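Local coordinates for methionine-R-sulfoxide reductase (Neisseria meningitidis, PDB 3MMH), which reduces the R epimer of free methionine sulfoxide back to methionine, through a fold of the GAF family, at residues L4-S9 against K44-W49; C85-A90 against D101-H106. One frame throughout, in Å; residues are numbered along the deposited sequence.

Contact 1. Residues L4-S9 against K44-W49; sequences LHFSAS and KEAFGW
Phe6 lies against Glu45 and Ala46, where the N-terminal arm of this GAF-fold protein packs on the last turn of helix 32-47. The arm, residues 4-9, has no regular structure and leads into helix 11-27. Two parts of the Phe6 ring meet two helix residues, both obliquely. Ala46 presents its methyl to CD1 and CE1, and Phe6 CE1 comes within 3.4 Å of Ala46 CB. On the far part of the ring, CE2 and CZ meet the carboxylate end of Glu45, with Phe6 CE2 3.5 Å from Glu45 CD. The two side chains cross at about a right angle, and the ring and carboxylate planes are 49° apart.

Glu45 reaches the arm because its CG is anti to the backbone N (chi1 -177°) and the chain stays extended beyond it. Its aliphatic CG also rests against the ring, 3.8 Å from Phe6 CE2. Leu4 adds a smaller contact: its CD1 touches Glu45 OE1 at 3.7 Å. The Phe6 ring also touches Leu14 and Val18 of helix 11-27, so it touches both helices. Leu4 packs on Leu73 and Glu45 on Pro72, both of the second subunit, which places this surface contact beside the dimer interface. Glu45 also belongs to a magnesium site with Ala41.

The direct contact is van der Waals packing, with Phe6 and Ala46 as its apolar pair, and the polar link across it is indirect. Water 1 donates to Glu45 OE2 and, weakly, to the backbone carbonyl of Leu4. Gly48, just after the helix, has positive phi, and its N still bonds to Lys44 O. Lys44 NZ reaches forward past this turn to donate to the backbone O of Trp49 at 2.9 Å.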
loop_
_atom_site.group_PDB
_atom_site.type_symbol
_atom_site.label_atom_id
_atom_site.label_comp_id
_atom_site.label_asym_id
_atom_site.label_seq_id
_atom_site.Cartn_x
_atom_site.Cartn_y
_atom_site.Cartn_z
ATOM N N LEU A 4 -14.472 -9.273 5.101
ATOM C CA LEU A 4 -15.284 -8.111 4.989
ATOM C C LEU A 4 -16.572 -8.350 4.299
ATOM O O LEU A 4 -16.665 -9.182 3.401
ATOM C CB LEU A 4 -14.551 -7.098 4.192
ATOM C CG LEU A 4 -13.190 -6.692 4.608
ATOM C CD1 LEU A 4 -12.346 -6.081 3.459
ATOM C CD2 LEU A 4 -13.301 -5.735 5.765
ATOM N N HIS A 5 -17.600 -7.614 4.710
ATOM C CA HIS A 5 -18.867 -7.600 3.987
ATOM C C HIS A 5 -19.213 -6.195 3.507
ATOM O O HIS A 5 -19.339 -5.268 4.307
ATOM C CB HIS A 5 -19.992 -8.148 4.868
ATOM C CG HIS A 5 -20.194 -7.379 6.137
ATOM N ND1 HIS A 5 -20.934 -6.216 6.192
ATOM C CD2 HIS A 5 -19.757 -7.607 7.398
ATOM C CE1 HIS A 5 -20.941 -5.762 7.432
ATOM N NE2 HIS A 5 -20.234 -6.586 8.183
ATOM N N PHE A 6 -19.365 -6.045 2.195
ATOM C CA PHE A 6 -20.041 -4.883 1.630
ATOM C C PHE A 6 -21.315 -5.290 0.896
ATOM O O PHE A 6 -21.260 -5.895 -0.174
ATOM C CB PHE A 6 -19.108 -4.128 0.683
ATOM C CG PHE A 6 -17.650 -4.319 0.988
ATOM C CD1 PHE A 6 -16.944 -3.358 1.693
ATOM C CD2 PHE A 6 -16.985 -5.460 0.572
ATOM C CE1 PHE A 6 -15.602 -3.532 1.976
ATOM C CE2 PHE A 6 -15.643 -5.639 0.851
ATOM C CZ PHE A 6 -14.952 -4.673 1.555
ATOM N N SER A 7 -22.462 -4.956 1.480
ATOM C CA SER A 7 -23.734 -5.044 0.775
ATOM C C SER A 7 -24.150 -3.676 0.243
ATOM O O SER A 7 -24.558 -3.545 -0.911
ATOM C CB SER A 7 -24.819 -5.592 1.704
ATOM O OG SER A 7 -24.916 -4.818 2.887
ATOM N N ALA A 8 -24.045 -2.658 1.092
ATOM C CA ALA A 8 -24.767 -1.410 0.885
ATOM C C ALA A 8 -24.521 -0.875 -0.522
ATOM O O ALA A 8 -23.421 -1.005 -1.062
ATOM C CB ALA A 8 -24.343 -0.379 1.921
ATOM N N SER A 9 -25.550 -0.275 -1.110
ATOM C CA SER A 9 -25.446 0.311 -2.429
ATOM C C SER A 9 -25.464 1.822 -2.463
ATOM O O SER A 9 -25.302 2.413 -3.513
ATOM C CB SER A 9 -26.608 -0.223 -3.292
ATOM O OG SER A 9 -27.875 0.125 -2.682
ATOM N N LYS A 44 -10.372 0.876 -0.802
ATOM C CA LYS A 44 -10.319 0.621 -2.238
ATOM C C LYS A 44 -11.323 -0.409 -2.664
ATOM O O LYS A 44 -12.031 -0.263 -3.672
ATOM C CB LYS A 44 -8.924 0.170 -2.628
ATOM C CG LYS A 44 -8.654 0.080 -4.122
ATOM C CD LYS A 44 -8.459 1.480 -4.824
ATOM C CE LYS A 44 -7.922 1.430 -6.212
ATOM N NZ LYS A 44 -8.891 1.307 -7.237
ATOM N N GLU A 45 -11.444 -1.511 -1.916
ATOM C CA GLU A 45 -12.369 -2.595 -2.250
ATOM C C GLU A 45 -13.831 -2.068 -2.128
ATOM O O GLU A 45 -14.671 -2.342 -2.990
ATOM C CB GLU A 45 -12.166 -3.850 -1.377
ATOM C CG GLU A 45 -13.043 -4.937 -1.780
ATOM C CD GLU A 45 -12.826 -6.287 -1.164
ATOM O OE1 GLU A 45 -12.039 -6.415 -0.263
ATOM O OE2 GLU A 45 -13.484 -7.265 -1.594
ATOM N N ALA A 46 -14.147 -1.368 -1.062
ATOM C CA ALA A 46 -15.499 -0.950 -0.769
ATOM C C ALA A 46 -15.960 0.117 -1.766
ATOM O O ALA A 46 -17.063 0.041 -2.314
ATOM C CB ALA A 46 -15.605 -0.422 0.658
ATOM N N PHE A 47 -15.135 1.146 -1.968
ATOM C CA PHE A 47 -15.608 2.329 -2.741
ATOM C C PHE A 47 -15.051 2.380 -4.171
ATOM O O PHE A 47 -15.639 3.031 -5.021
ATOM C CB PHE A 47 -15.203 3.629 -2.013
ATOM C CG PHE A 47 -15.950 3.812 -0.731
ATOM C CD1 PHE A 47 -17.189 4.409 -0.755
ATOM C CD2 PHE A 47 -15.437 3.402 0.490
ATOM C CE1 PHE A 47 -17.934 4.596 0.418
ATOM C CE2 PHE A 47 -16.194 3.555 1.611
ATOM C CZ PHE A 47 -17.411 4.146 1.579
ATOM N N GLY A 48 -13.954 1.671 -4.460
ATOM C CA GLY A 48 -13.472 1.628 -5.816
ATOM C C GLY A 48 -12.904 2.912 -6.318
ATOM O O GLY A 48 -12.742 3.093 -7.549
ATOM N N TRP A 49 -12.507 3.847 -5.460
ATOM C CA TRP A 49 -11.926 5.084 -5.875
ATOM C C TRP A 49 -10.690 4.807 -6.683
ATOM O O TRP A 49 -9.975 3.853 -6.490
ATOM C CB TRP A 49 -11.569 5.950 -4.652
ATOM C CG TRP A 49 -12.728 6.380 -3.821
ATOM C CD1 TRP A 49 -13.943 6.818 -4.272
ATOM C CD2 TRP A 49 -12.809 6.363 -2.414
ATOM N NE1 TRP A 49 -14.771 7.134 -3.227
ATOM C CE2 TRP A 49 -14.090 6.891 -2.076
ATOM C CE3 TRP A 49 -11.965 6.028 -1.387
ATOM C CZ2 TRP A 49 -14.490 7.061 -0.742
ATOM C CZ3 TRP A 49 -12.384 6.210 -0.078
ATOM C CH2 TRP A 49 -13.642 6.718 0.260
HETATM O O HOH W 1 -15.259 -8.943 0.304
#

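Contact 2. Residues C85-A90 against D101-H106; sequences CGQAWA and DAHPDH. With SME (methionine sulfoxide), chain C.
The methionine sulfoxide pocket of this GAF domain has helix 83-91 on one flank and the loop after strand 95-97 on another, and this contact joins the two. Gln87 carries it, using both polar atoms of its side-chain amide. Its OE1 accepts a hydrogen bond from His103 NE2 at 2.9 Å. The donor lies in the plane of the Gln87 carbonyl, but the bond is bent, with an angle of 147° at the hydrogen. The amide and imidazole planes are 43° apart, and OE1 meets the ring at its edge. The other arm of the amide, NE2, donates to the backbone carbonyl of Pro104, also at 2.9 Å. This bond is straighter, at 168°, and Pro104 O lies in the Gln87 amide plane. Two bonds to opposite ends of the amide fix its rotation.

Gln87 arrives end-on because its chain is extended beyond CG. His103 comes from the opposite direction. A type II turn from His103 to His106 brings Pro104 O within range of the amide. Water 2 accepts from Gln87 NE2 and donates to Asp105 OD2, adding a third link. That same OD2 forms a salt bridge with Arg82 and accepts from the N of Gly83, tying the turn to the start of the helix.

Substrate lies at the pocket end of both segments. The His106 side chain leaves its backbone away from the helix segment; its NE2 lies 3.4 Å from the substrate amino N. Val84 N, Ile107 O and Glu116 OE1 bind the ligand by hydrogen bonds. At the helix, the backbone N of Cys85 donates to the substrate carboxylate O at 2.8 Å, while Cys85 SG stands 3.5 Å from the same oxygen.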
loop_
_atom_site.group_PDB
_atom_site.type_symbol
_atom_site.label_atom_id
_atom_site.label_comp_id
_atom_site.label_asym_id
_atom_site.label_seq_id
_atom_site.Cartn_x
_atom_site.Cartn_y
_atom_site.Cartn_z
ATOM N N CYS A 85 -3.025 18.188 -0.473
ATOM C CA CYS A 85 -2.493 17.533 0.706
ATOM C C CYS A 85 -1.742 18.507 1.646
ATOM O O CYS A 85 -1.984 18.512 2.827
ATOM C CB CYS A 85 -1.617 16.387 0.341
ATOM S SG CYS A 85 -2.458 14.923 -0.341
ATOM N N GLY A 86 -0.859 19.318 1.040
ATOM C CA GLY A 86 -0.142 20.274 1.840
ATOM C C GLY A 86 -0.996 21.372 2.376
ATOM O O GLY A 86 -0.707 21.954 3.459
ATOM N N GLN A 87 -2.056 21.754 1.635
ATOM C CA GLN A 87 -3.065 22.677 2.138
ATOM C C GLN A 87 -3.853 22.155 3.304
ATOM O O GLN A 87 -4.106 22.903 4.280
ATOM C CB GLN A 87 -4.051 23.074 1.059
ATOM C CG GLN A 87 -3.464 23.912 -0.036
ATOM C CD GLN A 87 -4.282 23.953 -1.317
ATOM O OE1 GLN A 87 -5.407 23.453 -1.375
ATOM N NE2 GLN A 87 -3.687 24.531 -2.339
ATOM N N ALA A 88 -4.242 20.887 3.265
ATOM C CA ALA A 88 -4.986 20.313 4.407
ATOM C C ALA A 88 -4.108 20.354 5.628
ATOM O O ALA A 88 -4.587 20.657 6.733
ATOM C CB ALA A 88 -5.446 18.895 4.100
ATOM N N TRP A 89 -2.838 20.012 5.485
ATOM C CA TRP A 89 -1.867 20.081 6.585
ATOM C C TRP A 89 -1.767 21.516 7.112
ATOM O O TRP A 89 -1.915 21.750 8.301
ATOM C CB TRP A 89 -0.534 19.551 6.080
ATOM C CG TRP A 89 0.605 19.582 7.020
ATOM C CD1 TRP A 89 0.598 19.802 8.358
ATOM C CD2 TRP A 89 1.970 19.237 6.667
ATOM N NE1 TRP A 89 1.890 19.713 8.847
ATOM C CE2 TRP A 89 2.743 19.316 7.843
ATOM C CE3 TRP A 89 2.605 18.927 5.461
ATOM C CZ2 TRP A 89 4.102 19.087 7.876
ATOM C CZ3 TRP A 89 3.990 18.724 5.479
ATOM C CH2 TRP A 89 4.734 18.814 6.697
ATOM N N ALA A 90 -1.584 22.486 6.230
ATOM C CA ALA A 90 -1.393 23.872 6.661
ATOM C C ALA A 90 -2.689 24.400 7.312
ATOM O O ALA A 90 -2.586 25.180 8.279
ATOM C CB ALA A 90 -0.994 24.753 5.446
ATOM N N ASP A 101 -9.374 20.906 -11.442
ATOM C CA ASP A 101 -9.096 22.076 -12.350
ATOM C C ASP A 101 -9.513 23.442 -11.789
ATOM O O ASP A 101 -8.942 24.442 -12.236
ATOM C CB ASP A 101 -9.672 21.764 -13.716
ATOM C CG ASP A 101 -8.974 20.585 -14.357
ATOM O OD1 ASP A 101 -9.612 19.846 -15.112
ATOM O OD2 ASP A 101 -7.774 20.397 -14.100
ATOM N N ALA A 102 -10.493 23.587 -10.905
ATOM C CA ALA A 102 -10.755 24.837 -10.274
ATOM C C ALA A 102 -10.093 25.060 -8.940
ATOM O O ALA A 102 -10.369 26.059 -8.240
ATOM C CB ALA A 102 -12.237 25.017 -10.193
ATOM N N HIS A 103 -9.203 24.123 -8.569
ATOM C CA HIS A 103 -8.637 24.199 -7.256
ATOM C C HIS A 103 -7.272 24.819 -7.296
ATOM O O HIS A 103 -6.409 24.321 -8.033
ATOM C CB HIS A 103 -8.572 22.836 -6.579
ATOM C CG HIS A 103 -8.434 22.980 -5.112
ATOM N ND1 HIS A 103 -9.502 23.251 -4.265
ATOM C CD2 HIS A 103 -7.365 22.734 -4.322
ATOM C CE1 HIS A 103 -9.039 23.273 -3.025
ATOM N NE2 HIS A 103 -7.755 22.973 -3.040
ATOM N N PRO A 104 -7.029 25.821 -6.420
ATOM C CA PRO A 104 -5.686 26.411 -6.517
ATOM C C PRO A 104 -4.566 25.438 -6.133
ATOM O O PRO A 104 -4.680 24.796 -5.063
ATOM C CB PRO A 104 -5.778 27.609 -5.535
ATOM C CG PRO A 104 -7.241 27.915 -5.384
ATOM C CD PRO A 104 -7.987 26.623 -5.602
ATOM N N ASP A 105 -3.544 25.324 -6.976
ATOM C CA ASP A 105 -2.305 24.572 -6.674
ATOM C C ASP A 105 -2.485 23.041 -6.421
ATOM O O ASP A 105 -1.708 22.461 -5.705
ATOM C CB ASP A 105 -1.548 25.190 -5.498
ATOM C CG ASP A 105 -0.116 24.707 -5.334
ATOM O OD1 ASP A 105 0.591 24.566 -6.369
ATOM O OD2 ASP A 105 0.337 24.448 -4.189
ATOM N N HIS A 106 -3.480 22.410 -7.018
ATOM C CA HIS A 106 -3.602 20.961 -7.054
ATOM C C HIS A 106 -2.328 20.361 -7.655
ATOM O O HIS A 106 -1.792 20.872 -8.665
ATOM C CB HIS A 106 -4.860 20.587 -7.866
ATOM C CG HIS A 106 -5.001 19.129 -8.093
ATOM N ND1 HIS A 106 -4.679 18.549 -9.292
ATOM C CD2 HIS A 106 -5.384 18.118 -7.277
ATOM C CE1 HIS A 106 -4.890 17.248 -9.232
ATOM N NE2 HIS A 106 -5.284 16.955 -7.998
HETATM N N SME C . -3.493 15.560 -5.529
HETATM C CA SME C . -2.633 15.627 -4.324
HETATM C CB SME C . -1.303 14.863 -4.490
HETATM C CG SME C . -1.356 13.360 -4.171
HETATM S S SME C . -2.025 12.411 -5.477
HETATM O OE SME C . -3.203 12.865 -6.192
HETATM C CE SME C . -2.017 10.831 -4.741
HETATM C C SME C . -2.418 17.058 -3.915
HETATM O O SME C . -1.797 17.266 -2.863
HETATM O OXT SME C . -2.913 18.003 -4.640
HETATM O O HOH W 2 -0.992 25.572 -2.116
#

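In the fold
From the N terminus, the chain runs through the arm 4-9, helix 11-27 and helix 32-47. Contact 1 closes this first loop, which is mostly helical, by bringing the end of helix 32-47 back to the arm. The chain then enters the antiparallel sheet through strands 51-58, 63-70 and 77-79. Contact 2 opens on helix 83-91 and closes a much shorter loop through strand 95-97. The two contacts follow in series, neither nested nor crossed. The centres of contact 1 and contact 2 are about 27 Å apart, on opposite sides of the chain's centre. Contact 1 ties together the helical side; contact 2 joins helix and loop at the substrate pocket.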